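PDB 5CWW: nucleoporin NUP82 from Chaetomium thermophilum, which probably serves as a structural component of the nuclear pore complex and a docking site for nuclear transport factors, the chain here being its N-terminal beta-propeller domain. Local coordinates for residues 576-581 with 585-590; 551-556 with 560-565. All coordinates share one frame; numbering follows the deposited sequence.

Contact 1: residues 576-581 with 585-590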
loop_
_atom_site.group_PDB
_atom_site.type_symbol
_atom_site.label_atom_id
_atom_site.label_comp_id
_atom_site.label_asym_id
_atom_site.label_seq_id
_atom_site.Cartn_x
_atom_site.Cartn_y
_atom_site.Cartn_z
ATOM N N PHE B 576 -19.430 18.991 3.579
ATOM C CA PHE B 576 -18.640 19.618 2.527
ATOM C C PHE B 576 -17.283 18.953 2.327
ATOM O O PHE B 576 -16.862 18.111 3.121
ATOM C CB PHE B 576 -18.438 21.103 2.844
ATOM C CG PHE B 576 -17.649 21.360 4.099
ATOM C CD1 PHE B 576 -18.230 21.196 5.345
ATOM C CD2 PHE B 576 -16.330 21.778 4.030
ATOM C CE1 PHE B 576 -17.507 21.436 6.500
ATOM C CE2 PHE B 576 -15.603 22.020 5.181
ATOM C CZ PHE B 576 -16.192 21.850 6.417
ATOM N N ILE B 577 -16.616 19.342 1.245
ATOM C CA ILE B 577 -15.264 18.891 0.946
ATOM C C ILE B 577 -14.283 20.015 1.203
ATOM O O ILE B 577 -14.584 21.178 0.946
ATOM C CB ILE B 577 -15.126 18.440 -0.510
ATOM C CG1 ILE B 577 -16.090 17.302 -0.803
ATOM C CG2 ILE B 577 -13.701 17.993 -0.816
ATOM C CD1 ILE B 577 -16.409 17.211 -2.245
ATOM N N LEU B 578 -13.103 19.655 1.694
ATOM C CA LEU B 578 -12.040 20.619 1.925
ATOM C C LEU B 578 -10.802 20.229 1.122
ATOM O O LEU B 578 -10.329 19.094 1.204
ATOM C CB LEU B 578 -11.711 20.709 3.415
ATOM C CG LEU B 578 -10.661 21.749 3.806
ATOM C CD1 LEU B 578 -11.149 23.160 3.494
ATOM C CD2 LEU B 578 -10.310 21.613 5.278
ATOM N N SER B 579 -10.299 21.168 0.332
ATOM C CA SER B 579 -9.024 21.000 -0.355
ATOM C C SER B 579 -8.285 22.329 -0.313
ATOM O O SER B 579 -8.693 23.242 0.404
ATOM C CB SER B 579 -9.228 20.530 -1.797
ATOM O OG SER B 579 -7.988 20.261 -2.431
ATOM N N ALA B 580 -7.207 22.448 -1.078
ATOM C CA ALA B 580 -6.438 23.685 -1.084
ATOM C C ALA B 580 -5.423 23.725 -2.212
ATOM O O ALA B 580 -4.870 22.697 -2.604
ATOM C CB ALA B 580 -5.726 23.873 0.255
ATOM N N THR B 581 -5.190 24.924 -2.731
ATOM C CA THR B 581 -4.091 25.166 -3.651
ATOM C C THR B 581 -2.856 25.492 -2.820
ATOM O O THR B 581 -2.869 25.335 -1.599
ATOM C CB THR B 581 -4.394 26.320 -4.623
ATOM O OG1 THR B 581 -4.568 27.537 -3.887
ATOM C CG2 THR B 581 -5.653 26.029 -5.426
ATOM N N PRO B 585 -7.772 28.232 -0.202
ATOM C CA PRO B 585 -8.567 27.064 0.182
ATOM C C PRO B 585 -9.639 26.711 -0.836
ATOM O O PRO B 585 -9.956 27.514 -1.713
ATOM C CB PRO B 585 -9.208 27.504 1.494
ATOM C CG PRO B 585 -9.402 28.966 1.323
ATOM C CD PRO B 585 -8.262 29.457 0.458
ATOM N N ILE B 586 -10.183 25.507 -0.705
ATOM C CA ILE B 586 -11.308 25.062 -1.513
ATOM C C ILE B 586 -12.291 24.355 -0.591
ATOM O O ILE B 586 -12.021 23.253 -0.113
ATOM C CB ILE B 586 -10.867 24.117 -2.650
ATOM C CG1 ILE B 586 -9.883 24.832 -3.581
ATOM C CG2 ILE B 586 -12.078 23.621 -3.438
ATOM C CD1 ILE B 586 -9.243 23.927 -4.617
ATOM N N ALA B 587 -13.421 25.005 -0.336
ATOM C CA ALA B 587 -14.453 24.462 0.541
ATOM C C ALA B 587 -15.812 24.487 -0.149
ATOM O O ALA B 587 -16.488 25.515 -0.171
ATOM C CB ALA B 587 -14.502 25.242 1.843
ATOM N N LEU B 588 -16.199 23.345 -0.711
ATOM C CA LEU B 588 -17.440 23.228 -1.467
ATOM C C LEU B 588 -18.484 22.426 -0.693
ATOM O O LEU B 588 -18.253 21.270 -0.332
ATOM C CB LEU B 588 -17.160 22.572 -2.819
ATOM C CG LEU B 588 -16.062 23.261 -3.635
ATOM C CD1 LEU B 588 -15.744 22.472 -4.892
ATOM C CD2 LEU B 588 -16.460 24.690 -3.986
ATOM N N PHE B 589 -19.636 23.050 -0.458
ATOM C CA PHE B 589 -20.671 22.490 0.409
ATOM C C PHE B 589 -21.768 21.769 -0.374
ATOM O O PHE B 589 -22.095 22.150 -1.499
ATOM C CB PHE B 589 -21.291 23.603 1.261
ATOM C CG PHE B 589 -20.368 24.143 2.320
ATOM C CD1 PHE B 589 -19.235 24.862 1.972
ATOM C CD2 PHE B 589 -20.636 23.935 3.662
ATOM C CE1 PHE B 589 -18.383 25.356 2.944
ATOM C CE2 PHE B 589 -19.789 24.428 4.640
ATOM C CZ PHE B 589 -18.662 25.140 4.279
ATOM N N PHE B 590 -22.327 20.727 0.238
ATOM C CA PHE B 590 -23.387 19.926 -0.374
ATOM C C PHE B 590 -24.653 19.904 0.469
ATOM O O PHE B 590 -25.725 19.554 -0.024
ATOM C CB PHE B 590 -22.909 18.497 -0.601
ATOM C CG PHE B 590 -21.704 18.403 -1.471
ATOM C CD1 PHE B 590 -21.821 18.458 -2.849
ATOM C CD2 PHE B 590 -20.449 18.270 -0.911
ATOM C CE1 PHE B 590 -20.705 18.374 -3.652
ATOM C CE2 PHE B 590 -19.334 18.186 -1.705
ATOM C CZ PHE B 590 -19.459 18.238 -3.080
#
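Phe576 and Phe589 meet as a non-hydrogen-bonded pair of an antiparallel hairpin, and their side chains project together from the same face of the sheet. The rings form an offset stack, centroids 4.5 Å apart and planes only 15° from parallel. Phe576 carries CG between its backbone N and carbonyl carbon (chi1 64°), which swings its ring up alongside Phe589, one face against CE2 and CZ. The close pairing of the two backbones also brings Phe576 CB over the face of the Phe589 ring as a CH-pi contact, 3.7 Å from CB to the ring centroid. Were Phe589 replaced by alanine, the Phe576 ring would probably lose the partner over that face and a gap would open above its CB.

Tight backbone pairing continues along the strands. Ile577 and Leu588 exchange two hydrogen bonds, as do Ser579 and Ile586; the straightest are Ile577 N to Leu588 O, 3.0 Å, and Ser579 N to Ile586 O, 2.7 Å. Between these pairs, Ala587 CA approaches Ile577 O at 3.3 Å in a CA-H...O contact. The ends are looser: at the turn, Thr581 CG2 comes no nearer than 4.2 Å to Ile586 CD1, while past Phe589 the side chain of Phe590 is exposed.

Strands 566-570, 576-580 and 585-589 follow one another in a propeller blade. Phe7 bonds the far edge of 585-589 through Ala587, consistent with ring closure by the N-terminal segment. Ile49 of strand 49-52 packs on Leu578 and Ala580; on the opposite face Ile577, Ile586 and Leu588 meet Ile552 and Phe553 of strand 548-554.

Contact 2: residues 551-556 with 560-565; sequences RIFTQT and SPLAAA
Gln555 reaches across to Ser560 with a hydrogen bond from its side-chain amide to the backbone carbonyl, NE2 to O at 2.7 Å. The donor lies in the carbonyl plane of Ser560, but the acceptor sits 23° out of the plane of the glutamine amide, and the bond is bent, with 143° at the hydrogen. An extended side chain makes the reach possible: CG is anti to the backbone N (chi1 -173°) and the chain stays stretched beyond it. NE2 also bonds to the carbonyl oxygen of Pro507.

Apolar packing joins Leu562 to Phe553: CD1 of the leucine meets the rim of the ring almost in its plane, 3.6 Å from Phe553 CE2. Phe553 belongs to a classic beta bulge, in which it and Ile552 both face Ile510, and its ring also meets Phe7 edge-to-face.

Van der Waals cover of the amide comes from the other branch of Leu562, whose CD2 lies 3.4 Å from Gln555 NE2 as the two side chains run antiparallel alongside.

With no backbone hydrogen bond between 551-556 and 560-565, the link depends on side chains. Two carbonyls, of Ser560 and Pro507, hold one amide nitrogen and would fix the amide's rotation while Leu562 covers it, at the place where the outer strand 548-554 of one blade passes into the next.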
loop_
_atom_site.group_PDB
_atom_site.type_symbol
_atom_site.label_atom_id
_atom_site.label_comp_id
_atom_site.label_asym_id
_atom_site.label_seq_id
_atom_site.Cartn_x
_atom_site.Cartn_y
_atom_site.Cartn_z
ATOM N N ARG B 551 -17.903 15.871 -11.449
ATOM C CA ARG B 551 -16.835 16.796 -11.115
ATOM C C ARG B 551 -17.381 17.971 -10.320
ATOM O O ARG B 551 -18.355 18.608 -10.719
ATOM C CB ARG B 551 -16.134 17.302 -12.370
ATOM C CG ARG B 551 -15.022 18.279 -12.051
ATOM C CD ARG B 551 -14.031 18.410 -13.184
ATOM N NE ARG B 551 -13.394 17.145 -13.528
ATOM C CZ ARG B 551 -12.328 17.046 -14.314
ATOM N NH1 ARG B 551 -11.811 15.861 -14.585
ATOM N NH2 ARG B 551 -11.774 18.138 -14.825
ATOM N N ILE B 552 -16.736 18.251 -9.196
ATOM C CA ILE B 552 -17.164 19.305 -8.287
ATOM C C ILE B 552 -16.316 20.559 -8.457
ATOM O O ILE B 552 -16.750 21.663 -8.132
ATOM C CB ILE B 552 -17.101 18.830 -6.835
ATOM C CG1 ILE B 552 -15.663 18.480 -6.459
ATOM C CG2 ILE B 552 -18.006 17.616 -6.647
ATOM C CD1 ILE B 552 -15.484 18.224 -5.014
ATOM N N PHE B 553 -15.100 20.377 -8.961
ATOM C CA PHE B 553 -14.131 21.461 -9.050
ATOM C C PHE B 553 -13.129 21.219 -10.167
ATOM O O PHE B 553 -12.681 20.093 -10.386
ATOM C CB PHE B 553 -13.386 21.622 -7.723
ATOM C CG PHE B 553 -12.267 22.623 -7.775
ATOM C CD1 PHE B 553 -12.529 23.981 -7.718
ATOM C CD2 PHE B 553 -10.951 22.205 -7.883
ATOM C CE1 PHE B 553 -11.500 24.902 -7.766
ATOM C CE2 PHE B 553 -9.918 23.123 -7.933
ATOM C CZ PHE B 553 -10.195 24.473 -7.873
ATOM N N THR B 554 -12.788 22.296 -10.869
ATOM C CA THR B 554 -11.797 22.252 -11.933
ATOM C C THR B 554 -10.828 23.419 -11.801
ATOM O O THR B 554 -11.244 24.572 -11.683
ATOM C CB THR B 554 -12.455 22.300 -13.320
ATOM O OG1 THR B 554 -13.524 21.351 -13.373
ATOM C CG2 THR B 554 -11.440 21.983 -14.409
ATOM N N GLN B 555 -9.536 23.110 -11.817
ATOM C CA GLN B 555 -8.501 24.132 -11.762
ATOM C C GLN B 555 -8.127 24.535 -13.186
ATOM O O GLN B 555 -7.863 23.677 -14.029
ATOM C CB GLN B 555 -7.280 23.619 -10.999
ATOM C CG GLN B 555 -6.217 24.672 -10.754
ATOM C CD GLN B 555 -5.178 24.248 -9.726
ATOM O OE1 GLN B 555 -4.501 25.090 -9.138
ATOM N NE2 GLN B 555 -5.038 22.943 -9.512
ATOM N N THR B 556 -8.106 25.840 -13.445
ATOM C CA THR B 556 -7.895 26.361 -14.795
ATOM C C THR B 556 -6.543 27.049 -14.958
ATOM O O THR B 556 -6.221 27.985 -14.225
ATOM C CB THR B 556 -8.999 27.363 -15.176
ATOM O OG1 THR B 556 -9.028 28.432 -14.223
ATOM C CG2 THR B 556 -10.357 26.677 -15.205
ATOM N N SER B 560 -0.829 24.096 -10.172
ATOM C CA SER B 560 -0.716 23.913 -8.729
ATOM C C SER B 560 -1.395 22.621 -8.279
ATOM O O SER B 560 -2.561 22.396 -8.590
ATOM C CB SER B 560 -1.333 25.101 -7.991
ATOM O OG SER B 560 -1.703 24.742 -6.672
ATOM N N PRO B 561 -0.669 21.765 -7.542
ATOM C CA PRO B 561 -1.315 20.544 -7.056
ATOM C C PRO B 561 -2.313 20.839 -5.944
ATOM O O PRO B 561 -2.131 21.802 -5.196
ATOM C CB PRO B 561 -0.143 19.712 -6.535
ATOM C CG PRO B 561 0.860 20.720 -6.113
ATOM C CD PRO B 561 0.726 21.868 -7.077
ATOM N N LEU B 562 -3.354 20.020 -5.845
ATOM C CA LEU B 562 -4.376 20.202 -4.826
ATOM C C LEU B 562 -4.160 19.233 -3.673
ATOM O O LEU B 562 -3.810 18.070 -3.883
ATOM C CB LEU B 562 -5.773 20.005 -5.421
ATOM C CG LEU B 562 -6.123 20.880 -6.628
ATOM C CD1 LEU B 562 -7.525 20.560 -7.124
ATOM C CD2 LEU B 562 -6.000 22.361 -6.291
ATOM N N ALA B 563 -4.361 19.720 -2.456
ATOM C CA ALA B 563 -4.357 18.857 -1.287
ATOM C C ALA B 563 -5.478 17.833 -1.426
ATOM O O ALA B 563 -6.580 18.170 -1.861
ATOM C CB ALA B 563 -4.525 19.671 -0.018
ATOM N N ALA B 564 -5.183 16.583 -1.079
ATOM C CA ALA B 564 -6.169 15.512 -1.155
ATOM C C ALA B 564 -7.449 15.921 -0.443
ATOM O O ALA B 564 -7.410 16.419 0.683
ATOM C CB ALA B 564 -5.614 14.235 -0.552
ATOM N N ALA B 565 -8.578 15.718 -1.117
ATOM C CA ALA B 565 -9.878 16.128 -0.603
ATOM C C ALA B 565 -10.139 15.534 0.775
ATOM O O ALA B 565 -9.874 14.359 1.014
ATOM C CB ALA B 565 -10.977 15.719 -1.569
#

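Contact 2 precedes contact 1 in sequence, and their centres lie about 9 Å apart. The loop 560-565 runs beside the first strand of the hairpin: Ala563 O receives a probable hydrogen bond from Ser579 OG at 2.6 Å, and Ala563 N probably gives one to Ala580 O at 3.0 Å. The hairpin's second strand reaches the other segment of contact 2, with Ile586 CD1 packed 3.4 Å from Phe553 CZ. Leu562 touches both Ser579 and Ile586, which form one hydrogen-bonded pair of contact 1. Neighbouring blades of the propeller, 491-554 and 566-589, are thus held by one side-chain and one backbone hydrogen bond to the connecting loop, and by apolar packing of Ile586 and Leu588 on Phe553.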